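Local structure of PKS (Streptomyces albus, 4OQJ) at residues E558-L563 against V659-L664; H573-C577 against F598-Y602. The protein probably catalyses, through its ketosynthase domain, the decarboxylative condensation that lengthens a carrier-bound polyketide chain in oxazolomycin biosynthesis. All blocks are in the same frame, centred on the assembly; numbering follows the deposited sequence.

Contact 1 (E558-L563 against V659-L664)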
loop_
_atom_site.group_PDB
_atom_site.type_symbol
_atom_site.label_atom_id
_atom_site.label_comp_id
_atom_site.label_asym_id
_atom_site.label_seq_id
_atom_site.Cartn_x
_atom_site.Cartn_y
_atom_site.Cartn_z
ATOM N N GLU A 558 33.896 -29.846 43.521
ATOM C CA GLU A 558 32.444 -29.725 43.521
ATOM C C GLU A 558 31.980 -28.789 42.406
ATOM O O GLU A 558 31.008 -29.076 41.695
ATOM C CB GLU A 558 31.949 -29.218 44.877
ATOM C CG GLU A 558 30.433 -29.174 45.003
ATOM C CD GLU A 558 29.968 -28.410 46.230
ATOM O OE1 GLU A 558 28.945 -27.700 46.131
ATOM O OE2 GLU A 558 30.620 -28.526 47.290
ATOM N N HIS A 559 32.679 -27.669 42.253
ATOM C CA HIS A 559 32.344 -26.707 41.217
ATOM C C HIS A 559 32.568 -27.298 39.826
ATOM O O HIS A 559 31.745 -27.121 38.928
ATOM C CB HIS A 559 33.177 -25.430 41.359
ATOM C CG HIS A 559 33.052 -24.512 40.182
ATOM N ND1 HIS A 559 31.868 -23.902 39.833
ATOM C CD2 HIS A 559 33.965 -24.120 39.264
ATOM C CE1 HIS A 559 32.057 -23.164 38.750
ATOM N NE2 HIS A 559 33.319 -23.281 38.385
ATOM N N ALA A 560 33.697 -27.989 39.662
ATOM C CA ALA A 560 34.046 -28.590 38.379
ATOM C C ALA A 560 33.004 -29.621 37.982
ATOM O O ALA A 560 32.532 -29.617 36.853
ATOM C CB ALA A 560 35.426 -29.227 38.450
ATOM N N ALA A 561 32.635 -30.488 38.919
ATOM C CA ALA A 561 31.664 -31.550 38.653
ATOM C C ALA A 561 30.283 -30.995 38.301
ATOM O O ALA A 561 29.592 -31.532 37.424
ATOM C CB ALA A 561 31.571 -32.480 39.855
ATOM N N ALA A 562 29.891 -29.908 38.957
ATOM C CA ALA A 562 28.609 -29.258 38.673
ATOM C C ALA A 562 28.544 -28.674 37.258
ATOM O O ALA A 562 27.568 -28.886 36.521
ATOM C CB ALA A 562 28.343 -28.163 39.702
ATOM N N LEU A 563 29.560 -27.913 36.874
ATOM C CA LEU A 563 29.599 -27.369 35.526
ATOM C C LEU A 563 29.633 -28.487 34.481
ATOM O O LEU A 563 29.012 -28.375 33.420
ATOM C CB LEU A 563 30.812 -26.456 35.327
ATOM C CG LEU A 563 30.730 -25.036 35.893
ATOM C CD1 LEU A 563 31.993 -24.271 35.539
ATOM C CD2 LEU A 563 29.497 -24.286 35.410
ATOM N N VAL A 659 28.566 -21.998 43.304
ATOM C CA VAL A 659 29.316 -22.796 42.335
ATOM C C VAL A 659 28.410 -23.249 41.206
ATOM O O VAL A 659 27.234 -22.901 41.176
ATOM C CB VAL A 659 29.951 -24.028 42.999
ATOM C CG1 VAL A 659 30.874 -23.597 44.135
ATOM C CG2 VAL A 659 28.870 -24.978 43.518
ATOM N N GLY A 660 28.960 -24.036 40.288
ATOM C CA GLY A 660 28.218 -24.534 39.149
ATOM C C GLY A 660 27.634 -23.454 38.257
ATOM O O GLY A 660 28.216 -22.382 38.064
ATOM N N THR A 661 26.466 -23.750 37.704
ATOM C CA THR A 661 25.849 -22.889 36.707
ATOM C C THR A 661 25.605 -21.490 37.265
ATOM O O THR A 661 25.752 -20.502 36.552
ATOM C CB THR A 661 24.522 -23.496 36.203
ATOM O OG1 THR A 661 24.795 -24.726 35.524
ATOM C CG2 THR A 661 23.819 -22.555 35.245
ATOM N N ALA A 662 25.254 -21.408 38.544
ATOM C CA ALA A 662 25.042 -20.114 39.192
ATOM C C ALA A 662 26.291 -19.242 39.086
ATOM O O ALA A 662 26.200 -18.036 38.864
ATOM C CB ALA A 662 24.667 -20.309 40.631
ATOM N N PHE A 663 27.462 -19.848 39.241
ATOM C CA PHE A 663 28.693 -19.082 39.135
ATOM C C PHE A 663 28.943 -18.637 37.704
ATOM O O PHE A 663 29.284 -17.482 37.449
ATOM C CB PHE A 663 29.900 -19.882 39.611
ATOM C CG PHE A 663 31.199 -19.252 39.216
ATOM C CD1 PHE A 663 31.685 -18.161 39.914
ATOM C CD2 PHE A 663 31.904 -19.709 38.114
ATOM C CE1 PHE A 663 32.877 -17.551 39.539
ATOM C CE2 PHE A 663 33.101 -19.110 37.737
ATOM C CZ PHE A 663 33.583 -18.027 38.454
ATOM N N LEU A 664 28.793 -19.569 36.774
ATOM C CA LEU A 664 29.031 -19.291 35.368
ATOM C C LEU A 664 28.115 -18.186 34.849
ATOM O O LEU A 664 28.547 -17.313 34.109
ATOM C CB LEU A 664 28.829 -20.551 34.544
ATOM C CG LEU A 664 29.109 -20.426 33.050
ATOM C CD1 LEU A 664 30.495 -19.846 32.809
ATOM C CD2 LEU A 664 28.997 -21.782 32.404
#
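Glu558 touches Val659 through the end of its side chain: the extended chain, CG anti to the backbone N (chi1 -175°), carries the carboxylate oxygen OE1 to 3.8 Å from the Val659 CG2 methyl. Glu558 is exposed to solvent, where a charged residue is easily accommodated. One residue on, His559 does the polar work. Its ring presents an edge to the incoming loop, and the backbone N of Gly660 donates to ND1 at 2.9 Å, lying only 10° out of the ring plane. With ND1 used as acceptor, a neutral ring carrying its proton on NE2 is the likely form. Val659 CB packs beside the same edge, 3.7 Å from ND1. At CE1 the ring meets Phe663 CD2 at 3.5 Å; the two ring planes are almost perpendicular, but the approach is oblique. Histidine suits the place because one ring supplies an acceptor nitrogen and carbon atoms for packing. Ala562 comes next, its methyl resting 3.7 Å from Gly660 CA. Small residues face each other here, and Gly660 also has a positive phi (59°), a backbone shape that glycine takes readily. Leu563 finishes the segment, its CD2 3.5 Å from Gly660 C and 3.9 Å from Leu664 CB, an apolar branch lying against the backbone at Gly660 and the side chain of Leu664. Beyond it, Leu563 and Leu664 both reach Thr604 of helix 594-610, and Thr661 OG1 is hydrogen-bonded to Glu566. The contact is a near-orthogonal helix packing, made close by an alanine-glycine pair and pinned by a histidine that binds the backbone leading into the partner helix.

Contact 2 (H573-C577 against F598-Y602)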
loop_
_atom_site.group_PDB
_atom_site.type_symbol
_atom_site.label_atom_id
_atom_site.label_comp_id
_atom_site.label_asym_id
_atom_site.label_seq_id
_atom_site.Cartn_x
_atom_site.Cartn_y
_atom_site.Cartn_z
ATOM N N HIS A 573 34.566 -28.566 26.140
ATOM C CA HIS A 573 35.927 -28.033 26.219
ATOM C C HIS A 573 36.751 -28.660 27.338
ATOM O O HIS A 573 37.980 -28.734 27.247
ATOM C CB HIS A 573 35.879 -26.521 26.390
ATOM C CG HIS A 573 35.228 -25.822 25.239
ATOM N ND1 HIS A 573 35.798 -25.777 23.987
ATOM C CD2 HIS A 573 34.045 -25.172 25.141
ATOM C CE1 HIS A 573 34.996 -25.116 23.166
ATOM N NE2 HIS A 573 33.927 -24.741 23.842
ATOM N N PHE A 574 36.094 -29.107 28.400
ATOM C CA PHE A 574 36.823 -29.772 29.475
ATOM C C PHE A 574 37.350 -31.121 28.984
ATOM O O PHE A 574 38.492 -31.482 29.260
ATOM C CB PHE A 574 35.938 -29.956 30.714
ATOM C CG PHE A 574 36.699 -30.379 31.945
ATOM C CD1 PHE A 574 36.948 -31.711 32.195
ATOM C CD2 PHE A 574 37.170 -29.435 32.842
ATOM C CE1 PHE A 574 37.653 -32.097 33.322
ATOM C CE2 PHE A 574 37.867 -29.805 33.957
ATOM C CZ PHE A 574 38.113 -31.142 34.204
ATOM N N ASP A 575 36.508 -31.870 28.274
ATOM C CA ASP A 575 36.917 -33.152 27.710
ATOM C C ASP A 575 38.129 -32.966 26.807
ATOM O O ASP A 575 39.116 -33.695 26.913
ATOM C CB ASP A 575 35.775 -33.797 26.921
ATOM C CG ASP A 575 34.756 -34.488 27.811
ATOM O OD1 ASP A 575 35.036 -34.693 29.014
ATOM O OD2 ASP A 575 33.670 -34.845 27.298
ATOM N N ARG A 576 38.059 -31.973 25.931
ATOM C CA ARG A 576 39.139 -31.744 24.983
ATOM C C ARG A 576 40.397 -31.239 25.684
ATOM O O ARG A 576 41.509 -31.587 25.292
ATOM C CB ARG A 576 38.683 -30.769 23.898
ATOM C CG ARG A 576 37.520 -31.325 23.068
ATOM C CD ARG A 576 37.147 -30.441 21.882
ATOM N NE ARG A 576 35.923 -30.912 21.233
ATOM C CZ ARG A 576 35.867 -31.901 20.339
ATOM N NH1 ARG A 576 36.972 -32.546 19.964
ATOM N NH2 ARG A 576 34.695 -32.246 19.814
ATOM N N CYS A 577 40.227 -30.444 26.735
ATOM C CA CYS A 577 41.369 -29.982 27.519
ATOM C C CYS A 577 42.039 -31.138 28.257
ATOM O O CYS A 577 43.258 -31.179 28.370
ATOM C CB CYS A 577 40.942 -28.917 28.527
ATOM S SG CYS A 577 42.287 -28.362 29.583
ATOM N N PHE A 598 43.671 -25.456 36.409
ATOM C CA PHE A 598 43.830 -24.958 35.049
ATOM C C PHE A 598 42.673 -25.415 34.160
ATOM O O PHE A 598 42.009 -24.594 33.531
ATOM C CB PHE A 598 45.151 -25.424 34.436
ATOM C CG PHE A 598 45.285 -25.064 32.990
ATOM C CD1 PHE A 598 45.699 -23.794 32.611
ATOM C CD2 PHE A 598 44.965 -25.976 32.006
ATOM C CE1 PHE A 598 45.797 -23.453 31.278
ATOM C CE2 PHE A 598 45.065 -25.636 30.674
ATOM C CZ PHE A 598 45.481 -24.373 30.312
ATOM N N ALA A 599 42.446 -26.727 34.112
ATOM C CA ALA A 599 41.425 -27.319 33.242
ATOM C C ALA A 599 40.053 -26.658 33.400
ATOM O O ALA A 599 39.446 -26.259 32.413
ATOM C CB ALA A 599 41.311 -28.807 33.506
ATOM N N VAL A 600 39.576 -26.539 34.632
ATOM C CA VAL A 600 38.282 -25.918 34.889
ATOM C C VAL A 600 38.246 -24.484 34.373
ATOM O O VAL A 600 37.268 -24.066 33.766
ATOM C CB VAL A 600 37.943 -25.914 36.384
ATOM C CG1 VAL A 600 36.587 -25.235 36.635
ATOM C CG2 VAL A 600 37.907 -27.330 36.906
ATOM N N GLN A 601 39.320 -23.733 34.603
ATOM C CA GLN A 601 39.357 -22.340 34.184
ATOM C C GLN A 601 39.463 -22.222 32.665
ATOM O O GLN A 601 38.803 -21.375 32.073
ATOM C CB GLN A 601 40.521 -21.602 34.858
ATOM C CG GLN A 601 40.287 -21.320 36.338
ATOM C CD GLN A 601 41.438 -20.568 36.994
ATOM O OE1 GLN A 601 41.409 -19.346 37.111
ATOM N NE2 GLN A 601 42.440 -21.301 37.442
ATOM N N TYR A 602 40.289 -23.069 32.046
ATOM C CA TYR A 602 40.453 -23.063 30.599
ATOM C C TYR A 602 39.136 -23.400 29.916
ATOM O O TYR A 602 38.721 -22.725 28.971
ATOM C CB TYR A 602 41.543 -24.057 30.156
ATOM C CG TYR A 602 41.716 -24.114 28.651
ATOM C CD1 TYR A 602 42.510 -23.187 27.988
ATOM C CD2 TYR A 602 41.084 -25.087 27.894
ATOM C CE1 TYR A 602 42.668 -23.229 26.610
ATOM C CE2 TYR A 602 41.242 -25.142 26.520
ATOM C CZ TYR A 602 42.030 -24.205 25.881
ATOM O OH TYR A 602 42.188 -24.253 24.509
#
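Cys577 directs its sulfur at two aromatic rings of the opposing helix, giving a pair of sulfur-aromatic contacts in a buried seam. Having SG anti to the backbone N (chi1 177°) aims the thiol across the interface. SG lies 3.9 Å from Tyr602 CD2, and the line from the sulfur to the Tyr602 centroid is 50° off the ring normal, so the approach is oblique. Phe598 is met obliquely as well, its CE2 4.0 Å from SG. These rings sit one helical turn apart, and Tyr602 CB lies over one face of the Phe598 ring, displaced toward its rim. Cysteine suits the position: its sulfur is compact and polarisable, and it fits against the backbone too, 3.9 Å from Ala599 CA. Alanine at 599 lets the helices come near, their local axes 9.1 Å apart and running mainly antiparallel at 137°. Phe574 also packs against Ala599, from a different direction than the thiol. Its CE2 packs 3.6 Å from Ala599 CB and 3.9 Å from Val600 CG2. The CB of Val600 points away from helix 573-577, yet this methyl branch still reaches the phenyl ring, whose edge also meets the backbone N of Val600. Around the pair, Phe574 also rests on Leu588 and Leu589 of helix 585-590, and Cys577 and Tyr602 share Leu632 of helix 627-635, where Phe598 also packs on Leu633. Helix 594-610 is further joined, through Gln601 OE1 and Val551 N, to the chain just beyond strand 547-549.

How the contacts relate
Following the chain, helix 557-566 supplies the first half of contact 1 and helix 568-581, the next one along, the first half of contact 2. Helix 585-590 intervenes before helix 594-610 returns to close the short loop of contact 2. The chain then passes helix 627-635 and strand 648-650 before helix 660-673 closes the longer loop of contact 1, which encloses the other. Helix 594-610 also joins the two: Val600 CG2 packs 3.5 Å from Ala560 CB, and its other methyl group reaches the His559 ring. Together the contacts gather four helices into one compact region, away from the centre of the chain.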